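Local structure of conserved hypothetical protein VT76 (Thermotoga maritima, 1RCU) at residues D45-L50 and D67-L72; L72-V77 and G82-I87; P144-R149 and V186-Q191. The protein is of unknown function but belongs to the SLOG superfamily, whose Rossmann-like domains are thought to bind nucleotides or related ligands. One frame throughout, in Å; residues are numbered along the deposited sequence.

The three contacts lie in one Rossmann-like domain built on a parallel sheet. They follow one another along the chain. Contact 1 packs helix 44-56 against helix 68-79. Contact 2 sets helix 68-79 on strand 84-88, so the two share this helix and Leu-72, and their centres are about 9 Å apart. Contact 3 lies in the other half of the sheet, where the last helix, 182-190, covers strand 145-148. Its centre is about 16 Å from that of contact 1 and about 18 Å from that of contact 2. Contacts 2 and 3 attach helices to opposite halves of the same sheet, and contact 1 joins two helices to each other beside it.

Contact 1: D45-L50 and D67-L72; sequences DICLEL and DGVMEL
The carbonyl O of Leu-72 accepts a hydrogen bond from the backbone N of Gly-76 in its own helix, and a methyl of Leu-48, CD2, comes up to the same O at 3.5 Å. This is helix-on-helix packing in a Rossmann-like fold, between two successive crossover helices, 44-56 and 68-79. The short axes cross at -47° and pass 9.0 Å apart. Cys-47 buries the largest share of the contact. Cys-47 CB lies 3.5 Å from Leu-72 CB, a close approach near the two backbones. With SG beside the backbone N (chi1 -76°), Cys-47 faces the fork of the Val-69 side chain. Leu-72 also touches Val-35 and Val-40 in a loop, and Val-69 reaches Ile-125 in the sheet. Leu-48 also touches Gln-75, further along helix 68-79. Nearby, Asp-67 OD1 accepts a hydrogen bond from Gly-33 N. At the fork of Val-69 both methyls meet the sulfur almost equally: Cys-47 SG is 3.7 Å from Val-69 CG2 and 3.8 Å from Val-69 CG1.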
ATOM      1  N   ASP A  45      22.470  10.298  24.620  1.00 40.76           N
ATOM      2  CA  ASP A  45      22.177  11.611  25.166  1.00 39.32           C
ATOM      3  C   ASP A  45      21.441  12.521  24.186  1.00 38.77           C
ATOM      4  O   ASP A  45      20.462  13.165  24.560  1.00 38.41           O
ATOM      5  CB  ASP A  45      23.461  12.310  25.638  1.00 38.22           C
ATOM      6  CG  ASP A  45      24.148  11.576  26.770  1.00 39.08           C
ATOM      7  OD1 ASP A  45      23.456  10.863  27.524  1.00 38.83           O
ATOM      8  OD2 ASP A  45      25.381  11.730  26.913  1.00 39.48           O
ATOM      9  N   ILE A  46      21.901  12.594  22.939  1.00 37.18           N
ATOM     10  CA  ILE A  46      21.212  13.450  21.981  1.00 37.39           C
ATOM     11  C   ILE A  46      19.794  12.953  21.726  1.00 35.73           C
ATOM     12  O   ILE A  46      18.862  13.753  21.670  1.00 35.86           O
ATOM     13  CB  ILE A  46      21.954  13.592  20.614  1.00 37.60           C
ATOM     14  CG1 ILE A  46      22.765  12.334  20.314  1.00 40.50           C
ATOM     15  CG2 ILE A  46      22.793  14.863  20.604  1.00 36.69           C
ATOM     16  CD1 ILE A  46      24.227  12.586  20.012  1.00 40.08           C
ATOM     17  N   CYS A  47      19.622  11.639  21.600  1.00 33.09           N
ATOM     18  CA  CYS A  47      18.290  11.076  21.373  1.00 32.34           C
ATOM     19  C   CYS A  47      17.330  11.385  22.524  1.00 31.30           C
ATOM     20  O   CYS A  47      16.168  11.727  22.289  1.00 29.35           O
ATOM     21  CB  CYS A  47      18.341   9.551  21.173  1.00 28.87           C
ATOM     22  SG  CYS A  47      18.924   9.019  19.556  1.00 26.90           S
ATOM     23  N   LEU A  48      17.815  11.255  23.761  1.00 31.29           N
ATOM     24  CA  LEU A  48      16.995  11.524  24.941  1.00 31.23           C
ATOM     25  C   LEU A  48      16.704  13.003  25.062  1.00 30.63           C
ATOM     26  O   LEU A  48      15.596  13.375  25.445  1.00 32.19           O
ATOM     27  CB  LEU A  48      17.688  11.067  26.227  1.00 31.49           C
ATOM     28  CG  LEU A  48      17.776   9.580  26.580  1.00 30.93           C
ATOM     29  CD1 LEU A  48      18.537   9.422  27.900  1.00 30.97           C
ATOM     30  CD2 LEU A  48      16.382   8.985  26.684  1.00 27.00           C
ATOM     31  N   GLU A  49      17.689  13.850  24.756  1.00 30.41           N
ATOM     32  CA  GLU A  49      17.458  15.285  24.849  1.00 29.78           C
ATOM     33  C   GLU A  49      16.422  15.693  23.821  1.00 27.97           C
ATOM     34  O   GLU A  49      15.526  16.463  24.129  1.00 27.40           O
ATOM     35  CB  GLU A  49      18.722  16.115  24.622  1.00 31.29           C
ATOM     36  CG  GLU A  49      18.479  17.616  24.899  1.00 34.03           C
ATOM     37  CD  GLU A  49      19.616  18.524  24.440  1.00 36.56           C
ATOM     38  OE1 GLU A  49      20.592  18.012  23.855  1.00 38.58           O
ATOM     39  OE2 GLU A  49      19.518  19.753  24.656  1.00 36.14           O
ATOM     40  N   LEU A  50      16.536  15.167  22.607  1.00 26.08           N
ATOM     41  CA  LEU A  50      15.598  15.504  21.550  1.00 24.97           C
ATOM     42  C   LEU A  50      14.176  15.139  21.946  1.00 26.67           C
ATOM     43  O   LEU A  50      13.256  15.938  21.780  1.00 26.36           O
ATOM     44  CB  LEU A  50      15.979  14.790  20.241  1.00 19.66           C
ATOM     45  CG  LEU A  50      14.957  14.996  19.113  1.00 18.12           C
ATOM     46  CD1 LEU A  50      14.862  16.471  18.785  1.00 13.87           C
ATOM     47  CD2 LEU A  50      15.348  14.218  17.875  1.00 14.25           C
ATOM     48  N   ASP A  67      13.295  -0.163  17.427  1.00 35.20           N
ATOM     49  CA  ASP A  67      14.344   0.086  18.415  1.00 35.32           C
ATOM     50  C   ASP A  67      15.242   1.263  18.004  1.00 34.71           C
ATOM     51  O   ASP A  67      14.777   2.242  17.406  1.00 35.05           O
ATOM     52  CB  ASP A  67      15.204  -1.178  18.599  1.00 32.76           C
ATOM     53  CG  ASP A  67      15.583  -1.841  17.266  1.00 32.11           C
ATOM     54  OD1 ASP A  67      15.641  -1.150  16.227  1.00 28.60           O
ATOM     55  OD2 ASP A  67      15.837  -3.064  17.269  1.00 31.96           O
ATOM     56  N   GLY A  68      16.524   1.157  18.341  1.00 33.09           N
ATOM     57  CA  GLY A  68      17.497   2.183  17.995  1.00 32.76           C
ATOM     58  C   GLY A  68      17.152   3.601  18.407  1.00 31.51           C
ATOM     59  O   GLY A  68      16.691   3.838  19.525  1.00 31.37           O
ATOM     60  N   VAL A  69      17.405   4.544  17.507  1.00 30.76           N
ATOM     61  CA  VAL A  69      17.110   5.950  17.761  1.00 31.84           C
ATOM     62  C   VAL A  69      15.628   6.139  18.105  1.00 32.55           C
ATOM     63  O   VAL A  69      15.288   6.926  18.990  1.00 31.85           O
ATOM     64  CB  VAL A  69      17.455   6.832  16.516  1.00 31.28           C
ATOM     65  CG1 VAL A  69      16.722   8.174  16.570  1.00 28.86           C
ATOM     66  CG2 VAL A  69      18.944   7.075  16.457  1.00 29.20           C
HETATM   67  N   MSE A  70      14.760   5.412  17.403  1.00 33.09           N
HETATM   68  CA  MSE A  70      13.316   5.503  17.627  1.00 33.96           C
HETATM   69  C   MSE A  70      12.949   5.202  19.080  1.00 33.33           C
HETATM   70  O   MSE A  70      12.127   5.894  19.675  1.00 33.23           O
HETATM   71  CB  MSE A  70      12.555   4.545  16.692  1.00 35.57           C
HETATM   72  CG  MSE A  70      12.673   4.866  15.190  1.00 37.30           C
HETATM   73 SE   MSE A  70      12.307   3.334  13.999  1.00 41.06          SE
HETATM   74  CE  MSE A  70      13.935   2.313  14.355  1.00 38.60           C
ATOM     75  N   GLU A  71      13.578   4.183  19.656  1.00 33.29           N
ATOM     76  CA  GLU A  71      13.305   3.804  21.028  1.00 31.40           C
ATOM     77  C   GLU A  71      13.734   4.861  22.031  1.00 30.75           C
ATOM     78  O   GLU A  71      12.986   5.202  22.938  1.00 31.26           O
ATOM     79  CB  GLU A  71      14.001   2.480  21.352  1.00 32.23           C
ATOM     80  CG  GLU A  71      13.709   1.952  22.752  1.00 34.54           C
ATOM     81  CD  GLU A  71      14.195   0.528  22.938  1.00 36.49           C
ATOM     82  OE1 GLU A  71      13.837  -0.331  22.097  1.00 35.19           O
ATOM     83  OE2 GLU A  71      14.927   0.270  23.925  1.00 37.94           O
ATOM     84  N   LEU A  72      14.942   5.379  21.853  1.00 28.93           N
ATOM     85  CA  LEU A  72      15.504   6.379  22.749  1.00 28.25           C
ATOM     86  C   LEU A  72      14.765   7.710  22.721  1.00 28.35           C
ATOM     87  O   LEU A  72      14.546   8.343  23.763  1.00 28.15           O
ATOM     88  CB  LEU A  72      16.976   6.588  22.406  1.00 27.95           C
ATOM     89  CG  LEU A  72      17.805   5.299  22.495  1.00 27.65           C
ATOM     90  CD1 LEU A  72      19.191   5.552  21.936  1.00 28.22           C
ATOM     91  CD2 LEU A  72      17.877   4.806  23.940  1.00 25.89           C
TER

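Contact 2: L72-V77 and G82-I87; sequences LVSQGV and GTVVGI
Val-77 lays its branched end over Val-84. Val-77 CG1 is 3.9 Å from Val-84 CB, and Val-77 CB also lies near CB and CG1 of that residue. Because CG1 of Val-77 stands anti to the backbone N (chi1 175°), it also presses on the main chain of the other segment. Val-77 CG1 comes to 3.5 Å from Gly-82 C. Gly-82 has no side chain, which leaves room for this methyl. One turn earlier on the helix, Ser-74 meets the other branch of Val-84: Ser-74 OG lies 3.6 Å from Val-84 CG2. This is plain packing for the hydroxyl, whose polar partners are Met-70 O in its own helix and Asn-63 ND2 on strand 60-63.

These residues belong to the beta-alpha-beta unit of strand 60-63, helix 68-79 and strand 84-88 in the Rossmann-like fold. Here the helix covers the strand that follows it. Val-84 faces the helix, while Val-85 points away from it and packs on Val-100 of the second subunit. Cutting Val-84 back to an alanine is likely to leave a gap between strand and helix, with Val-77 CG1 and the flank of Ser-74 having less to lie against.

The turn between the two elements is held by one backbone bond. Gly-82 N donates to Val-77 O at 2.8 Å, with an N-H...O angle of 154°. The donor sits 35° above the plane of the carbonyl. This bond spans five residues along the chain and closes the turn at the C-terminal end of the helix.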
ATOM      1  N   LEU A  72      14.942   5.379  21.853  1.00 28.93           N
ATOM      2  CA  LEU A  72      15.504   6.379  22.749  1.00 28.25           C
ATOM      3  C   LEU A  72      14.765   7.710  22.721  1.00 28.35           C
ATOM      4  O   LEU A  72      14.546   8.343  23.763  1.00 28.15           O
ATOM      5  CB  LEU A  72      16.976   6.588  22.406  1.00 27.95           C
ATOM      6  CG  LEU A  72      17.805   5.299  22.495  1.00 27.65           C
ATOM      7  CD1 LEU A  72      19.191   5.552  21.936  1.00 28.22           C
ATOM      8  CD2 LEU A  72      17.877   4.806  23.940  1.00 25.89           C
ATOM      9  N   VAL A  73      14.376   8.142  21.527  1.00 27.18           N
ATOM     10  CA  VAL A  73      13.646   9.383  21.397  1.00 26.23           C
ATOM     11  C   VAL A  73      12.293   9.189  22.087  1.00 27.47           C
ATOM     12  O   VAL A  73      11.812  10.085  22.794  1.00 28.18           O
ATOM     13  CB  VAL A  73      13.471   9.757  19.920  1.00 23.42           C
ATOM     14  CG1 VAL A  73      12.299  10.693  19.748  1.00 22.69           C
ATOM     15  CG2 VAL A  73      14.752  10.426  19.418  1.00 20.78           C
ATOM     16  N   SER A  74      11.697   8.013  21.913  1.00 24.85           N
ATOM     17  CA  SER A  74      10.419   7.737  22.539  1.00 24.55           C
ATOM     18  C   SER A  74      10.534   7.756  24.066  1.00 25.60           C
ATOM     19  O   SER A  74       9.693   8.317  24.758  1.00 25.69           O
ATOM     20  CB  SER A  74       9.909   6.393  22.054  1.00 20.39           C
ATOM     21  OG  SER A  74       9.736   6.415  20.652  1.00 16.04           O
ATOM     22  N   GLN A  75      11.583   7.131  24.587  1.00 26.79           N
ATOM     23  CA  GLN A  75      11.802   7.104  26.029  1.00 27.80           C
ATOM     24  C   GLN A  75      11.852   8.546  26.524  1.00 26.74           C
ATOM     25  O   GLN A  75      11.253   8.899  27.538  1.00 25.05           O
ATOM     26  CB  GLN A  75      13.123   6.414  26.362  1.00 27.64           C
ATOM     27  CG  GLN A  75      13.383   6.198  27.847  1.00 29.42           C
ATOM     28  CD  GLN A  75      14.798   5.704  28.101  1.00 32.25           C
ATOM     29  OE1 GLN A  75      15.225   4.698  27.525  1.00 32.66           O
ATOM     30  NE2 GLN A  75      15.532   6.406  28.956  1.00 33.35           N
ATOM     31  N   GLY A  76      12.566   9.381  25.782  1.00 26.84           N
ATOM     32  CA  GLY A  76      12.692  10.774  26.157  1.00 26.87           C
ATOM     33  C   GLY A  76      11.374  11.514  26.169  1.00 27.63           C
ATOM     34  O   GLY A  76      11.141  12.363  27.031  1.00 27.41           O
ATOM     35  N   VAL A  77      10.504  11.194  25.218  1.00 27.93           N
ATOM     36  CA  VAL A  77       9.216  11.854  25.139  1.00 28.65           C
ATOM     37  C   VAL A  77       8.344  11.426  26.312  1.00 30.66           C
ATOM     38  O   VAL A  77       7.729  12.259  26.983  1.00 32.24           O
ATOM     39  CB  VAL A  77       8.491  11.522  23.820  1.00 28.63           C
ATOM     40  CG1 VAL A  77       7.108  12.140  23.833  1.00 27.43           C
ATOM     41  CG2 VAL A  77       9.289  12.035  22.629  1.00 26.71           C
ATOM     42  N   GLY A  82       5.244  13.469  27.378  1.00 27.88           N
ATOM     43  CA  GLY A  82       4.687  13.816  26.092  1.00 25.06           C
ATOM     44  C   GLY A  82       4.092  12.578  25.455  1.00 25.31           C
ATOM     45  O   GLY A  82       4.195  11.487  26.005  1.00 26.67           O
ATOM     46  N   THR A  83       3.460  12.744  24.301  1.00 24.80           N
ATOM     47  CA  THR A  83       2.867  11.622  23.587  1.00 26.04           C
ATOM     48  C   THR A  83       3.702  11.300  22.361  1.00 24.40           C
ATOM     49  O   THR A  83       4.121  12.200  21.634  1.00 24.55           O
ATOM     50  CB  THR A  83       1.445  11.925  23.082  1.00 26.31           C
ATOM     51  OG1 THR A  83       0.605  12.263  24.187  1.00 29.09           O
ATOM     52  CG2 THR A  83       0.861  10.688  22.367  1.00 26.45           C
ATOM     53  N   VAL A  84       3.948  10.018  22.134  1.00 22.64           N
ATOM     54  CA  VAL A  84       4.721   9.595  20.981  1.00 21.48           C
ATOM     55  C   VAL A  84       4.012   8.407  20.345  1.00 21.39           C
ATOM     56  O   VAL A  84       3.686   7.412  20.997  1.00 20.68           O
ATOM     57  CB  VAL A  84       6.194   9.261  21.374  1.00 21.12           C
ATOM     58  CG1 VAL A  84       6.222   8.315  22.518  1.00 17.44           C
ATOM     59  CG2 VAL A  84       6.966   8.695  20.164  1.00 20.82           C
ATOM     60  N   VAL A  85       3.755   8.538  19.053  1.00 23.31           N
ATOM     61  CA  VAL A  85       3.036   7.524  18.294  1.00 23.81           C
ATOM     62  C   VAL A  85       3.932   6.784  17.307  1.00 24.10           C
ATOM     63  O   VAL A  85       4.665   7.407  16.533  1.00 24.85           O
ATOM     64  CB  VAL A  85       1.878   8.181  17.523  1.00 23.00           C
ATOM     65  CG1 VAL A  85       1.224   7.157  16.590  1.00 27.23           C
ATOM     66  CG2 VAL A  85       0.869   8.760  18.504  1.00 22.33           C
ATOM     67  N   GLY A  86       3.849   5.455  17.337  1.00 23.12           N
ATOM     68  CA  GLY A  86       4.650   4.641  16.444  1.00 22.24           C
ATOM     69  C   GLY A  86       3.879   4.060  15.274  1.00 21.72           C
ATOM     70  O   GLY A  86       2.763   3.568  15.433  1.00 21.88           O
ATOM     71  N   ILE A  87       4.478   4.135  14.092  1.00 21.60           N
ATOM     72  CA  ILE A  87       3.881   3.594  12.869  1.00 22.77           C
ATOM     73  C   ILE A  87       4.747   2.374  12.593  1.00 23.90           C
ATOM     74  O   ILE A  87       5.908   2.500  12.218  1.00 22.14           O
ATOM     75  CB  ILE A  87       4.010   4.584  11.689  1.00 21.47           C
ATOM     76  CG1 ILE A  87       3.419   5.944  12.071  1.00 22.28           C
ATOM     77  CG2 ILE A  87       3.292   4.050  10.469  1.00 19.78           C
ATOM     78  CD1 ILE A  87       1.928   5.980  12.153  1.00 19.13           C
TER

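Contact 3: P144-R149 and V186-Q191; sequences PVILLR and VQIIEQ
The CD1 methyl of Ile-146 wedges between two neighbouring isoleucines of a helix. Ile-146 CD1 lies 3.4 Å from Ile-189 CG1 and 3.7 Å from Ile-188 CG2. In this Rossmann-like fold the contact joins strand 145-148 to the C-terminal helix 182-190, which packs on the face of the sheet. The Ile-146 side chain is stretched out to do this, with CD1 anti to CA (chi2 171°), and it helps to span the 7.9 Å between the CA atoms of Ile-146 and Ile-188. These two side chains run past each other in opposite directions, and Ile-146 CG1 is 4.0 Å from Ile-188 CG2. Against Ile-189, Ile-146 crosses at about a right angle. All the touching atoms are carbon.

Further out, the same three isoleucines are backed by the neighbouring strands and a loop. Ile-188 rests on His-177 and Ala-179 of strand 176-179. Ile-146 and Ile-189 both touch Val-121 of strand 121-125, and Ile-189 also meets Tyr-59 in the loop. The strand is fixed in its row by backbone hydrogen bonds from Ile-146 to Val-122 and Ser-124, and from Leu-147 to His-177 on the other side. Just past its end, Arg-149 makes a salt bridge with Asp-156.

At the far end of the helix, Gln-191 is the first residue to leave helical backbone angles. Two of its nitrogens reach one carbonyl: Gln-191 N donates to Gln-187 O at 3.0 Å, and Gln-191 NE2 adds a weak bond to Gln-187 O at 3.1 Å.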
ATOM      1  N   PRO A 144       9.595  19.842   5.497  1.00 21.25           N
ATOM      2  CA  PRO A 144      10.921  20.341   5.857  1.00 20.78           C
ATOM      3  C   PRO A 144      11.624  19.307   6.716  1.00 21.06           C
ATOM      4  O   PRO A 144      11.020  18.670   7.582  1.00 22.33           O
ATOM      5  CB  PRO A 144      10.620  21.633   6.613  1.00 20.01           C
ATOM      6  CG  PRO A 144       9.240  21.387   7.158  1.00 22.54           C
ATOM      7  CD  PRO A 144       8.540  20.728   6.002  1.00 18.99           C
ATOM      8  N   VAL A 145      12.911  19.152   6.448  1.00 21.11           N
ATOM      9  CA  VAL A 145      13.760  18.211   7.141  1.00 19.95           C
ATOM     10  C   VAL A 145      14.853  18.975   7.882  1.00 21.08           C
ATOM     11  O   VAL A 145      15.427  19.945   7.362  1.00 19.59           O
ATOM     12  CB  VAL A 145      14.462  17.226   6.138  1.00 19.41           C
ATOM     13  CG1 VAL A 145      15.438  16.323   6.892  1.00 17.36           C
ATOM     14  CG2 VAL A 145      13.421  16.386   5.385  1.00 17.38           C
ATOM     15  N   ILE A 146      15.123  18.540   9.106  1.00 21.29           N
ATOM     16  CA  ILE A 146      16.184  19.127   9.892  1.00 21.29           C
ATOM     17  C   ILE A 146      17.156  17.994  10.195  1.00 21.25           C
ATOM     18  O   ILE A 146      16.802  17.034  10.876  1.00 21.12           O
ATOM     19  CB  ILE A 146      15.666  19.720  11.206  1.00 22.81           C
ATOM     20  CG1 ILE A 146      14.655  20.829  10.895  1.00 20.76           C
ATOM     21  CG2 ILE A 146      16.857  20.253  12.045  1.00 21.95           C
ATOM     22  CD1 ILE A 146      13.912  21.336  12.113  1.00 20.66           C
ATOM     23  N   LEU A 147      18.368  18.093   9.661  1.00 20.82           N
ATOM     24  CA  LEU A 147      19.382  17.066   9.884  1.00 20.50           C
ATOM     25  C   LEU A 147      20.098  17.442  11.164  1.00 21.83           C
ATOM     26  O   LEU A 147      20.525  18.593  11.330  1.00 21.05           O
ATOM     27  CB  LEU A 147      20.410  17.035   8.732  1.00 20.85           C
ATOM     28  CG  LEU A 147      19.962  16.974   7.259  1.00 22.09           C
ATOM     29  CD1 LEU A 147      21.172  17.058   6.325  1.00 19.03           C
ATOM     30  CD2 LEU A 147      19.191  15.681   6.991  1.00 23.01           C
ATOM     31  N   LEU A 148      20.211  16.494  12.085  1.00 22.12           N
ATOM     32  CA  LEU A 148      20.912  16.766  13.332  1.00 22.70           C
ATOM     33  C   LEU A 148      22.329  16.265  13.062  1.00 22.49           C
ATOM     34  O   LEU A 148      22.624  15.085  13.216  1.00 21.65           O
ATOM     35  CB  LEU A 148      20.254  16.003  14.487  1.00 24.32           C
ATOM     36  CG  LEU A 148      20.625  16.478  15.893  1.00 28.11           C
ATOM     37  CD1 LEU A 148      20.401  17.994  16.047  1.00 28.74           C
ATOM     38  CD2 LEU A 148      19.790  15.721  16.896  1.00 28.63           C
ATOM     39  N   ARG A 149      23.181  17.176  12.615  1.00 22.16           N
ATOM     40  CA  ARG A 149      24.562  16.868  12.258  1.00 24.76           C
ATOM     41  C   ARG A 149      25.440  16.338  13.381  1.00 24.20           C
ATOM     42  O   ARG A 149      25.162  16.539  14.559  1.00 23.81           O
ATOM     43  CB  ARG A 149      25.201  18.117  11.652  1.00 24.95           C
ATOM     44  CG  ARG A 149      24.320  18.728  10.602  1.00 26.65           C
ATOM     45  CD  ARG A 149      24.185  17.824   9.406  1.00 27.54           C
ATOM     46  NE  ARG A 149      25.096  18.299   8.378  1.00 35.20           N
ATOM     47  CZ  ARG A 149      26.375  17.967   8.303  1.00 33.79           C
ATOM     48  NH1 ARG A 149      26.909  17.135   9.182  1.00 31.48           N
ATOM     49  NH2 ARG A 149      27.114  18.518   7.372  1.00 35.54           N
ATOM     50  N   VAL A 186      15.216  22.363  17.623  1.00 31.98           N
ATOM     51  CA  VAL A 186      13.890  22.816  18.020  1.00 33.13           C
ATOM     52  C   VAL A 186      13.681  24.288  17.703  1.00 32.99           C
ATOM     53  O   VAL A 186      12.562  24.753  17.494  1.00 32.51           O
ATOM     54  CB  VAL A 186      13.673  22.616  19.514  1.00 34.66           C
ATOM     55  CG1 VAL A 186      12.239  22.952  19.897  1.00 35.33           C
ATOM     56  CG2 VAL A 186      14.020  21.192  19.872  1.00 36.58           C
ATOM     57  N   GLN A 187      14.775  25.020  17.680  1.00 34.15           N
ATOM     58  CA  GLN A 187      14.744  26.429  17.382  1.00 36.84           C
ATOM     59  C   GLN A 187      14.290  26.628  15.938  1.00 36.55           C
ATOM     60  O   GLN A 187      13.494  27.510  15.632  1.00 36.97           O
ATOM     61  CB  GLN A 187      16.147  26.972  17.600  1.00 39.89           C
ATOM     62  CG  GLN A 187      16.296  28.450  17.571  1.00 43.84           C
ATOM     63  CD  GLN A 187      17.729  28.854  17.869  1.00 46.24           C
ATOM     64  OE1 GLN A 187      18.279  28.492  18.915  1.00 47.69           O
ATOM     65  NE2 GLN A 187      18.349  29.583  16.943  1.00 46.78           N
ATOM     66  N   ILE A 188      14.807  25.786  15.058  1.00 35.45           N
ATOM     67  CA  ILE A 188      14.468  25.826  13.642  1.00 35.23           C
ATOM     68  C   ILE A 188      12.998  25.427  13.427  1.00 36.94           C
ATOM     69  O   ILE A 188      12.304  25.999  12.585  1.00 36.62           O
ATOM     70  CB  ILE A 188      15.408  24.870  12.862  1.00 34.80           C
ATOM     71  CG1 ILE A 188      16.840  25.385  12.947  1.00 33.54           C
ATOM     72  CG2 ILE A 188      15.006  24.780  11.415  1.00 33.11           C
ATOM     73  CD1 ILE A 188      17.877  24.405  12.450  1.00 35.01           C
ATOM     74  N   ILE A 189      12.519  24.449  14.194  1.00 38.99           N
ATOM     75  CA  ILE A 189      11.129  24.008  14.084  1.00 41.15           C
ATOM     76  C   ILE A 189      10.211  25.158  14.475  1.00 43.18           C
ATOM     77  O   ILE A 189       9.200  25.395  13.824  1.00 43.36           O
ATOM     78  CB  ILE A 189      10.821  22.823  15.027  1.00 40.73           C
ATOM     79  CG1 ILE A 189      11.662  21.606  14.636  1.00 40.53           C
ATOM     80  CG2 ILE A 189       9.337  22.483  14.975  1.00 40.27           C
ATOM     81  CD1 ILE A 189      11.601  20.455  15.643  1.00 39.62           C
ATOM     82  N   GLU A 190      10.556  25.853  15.556  1.00 46.11           N
ATOM     83  CA  GLU A 190       9.756  26.978  16.014  1.00 49.00           C
ATOM     84  C   GLU A 190       9.754  28.053  14.933  1.00 50.07           C
ATOM     85  O   GLU A 190       8.714  28.621  14.602  1.00 49.85           O
ATOM     86  CB  GLU A 190      10.316  27.519  17.336  1.00 50.32           C
ATOM     87  CG  GLU A 190      10.223  26.514  18.476  1.00 52.59           C
ATOM     88  CD  GLU A 190      10.774  27.047  19.786  1.00 53.29           C
ATOM     89  OE1 GLU A 190      11.960  27.435  19.832  1.00 54.50           O
ATOM     90  OE2 GLU A 190      10.026  27.068  20.784  1.00 55.42           O
ATOM     91  N   GLN A 191      10.926  28.304  14.365  1.00 52.01           N
ATOM     92  CA  GLN A 191      11.080  29.281  13.294  1.00 54.39           C
ATOM     93  C   GLN A 191      10.288  28.816  12.067  1.00 55.82           C
ATOM     94  O   GLN A 191      10.416  29.377  10.983  1.00 55.07           O
ATOM     95  CB  GLN A 191      12.566  29.414  12.920  1.00 56.20           C
ATOM     96  CG  GLN A 191      13.461  30.052  13.995  1.00 59.56           C
ATOM     97  CD  GLN A 191      14.957  29.946  13.670  1.00 60.41           C
ATOM     98  OE1 GLN A 191      15.402  30.337  12.594  1.00 60.88           O
ATOM     99  NE2 GLN A 191      15.734  29.424  14.615  1.00 60.89           N
TER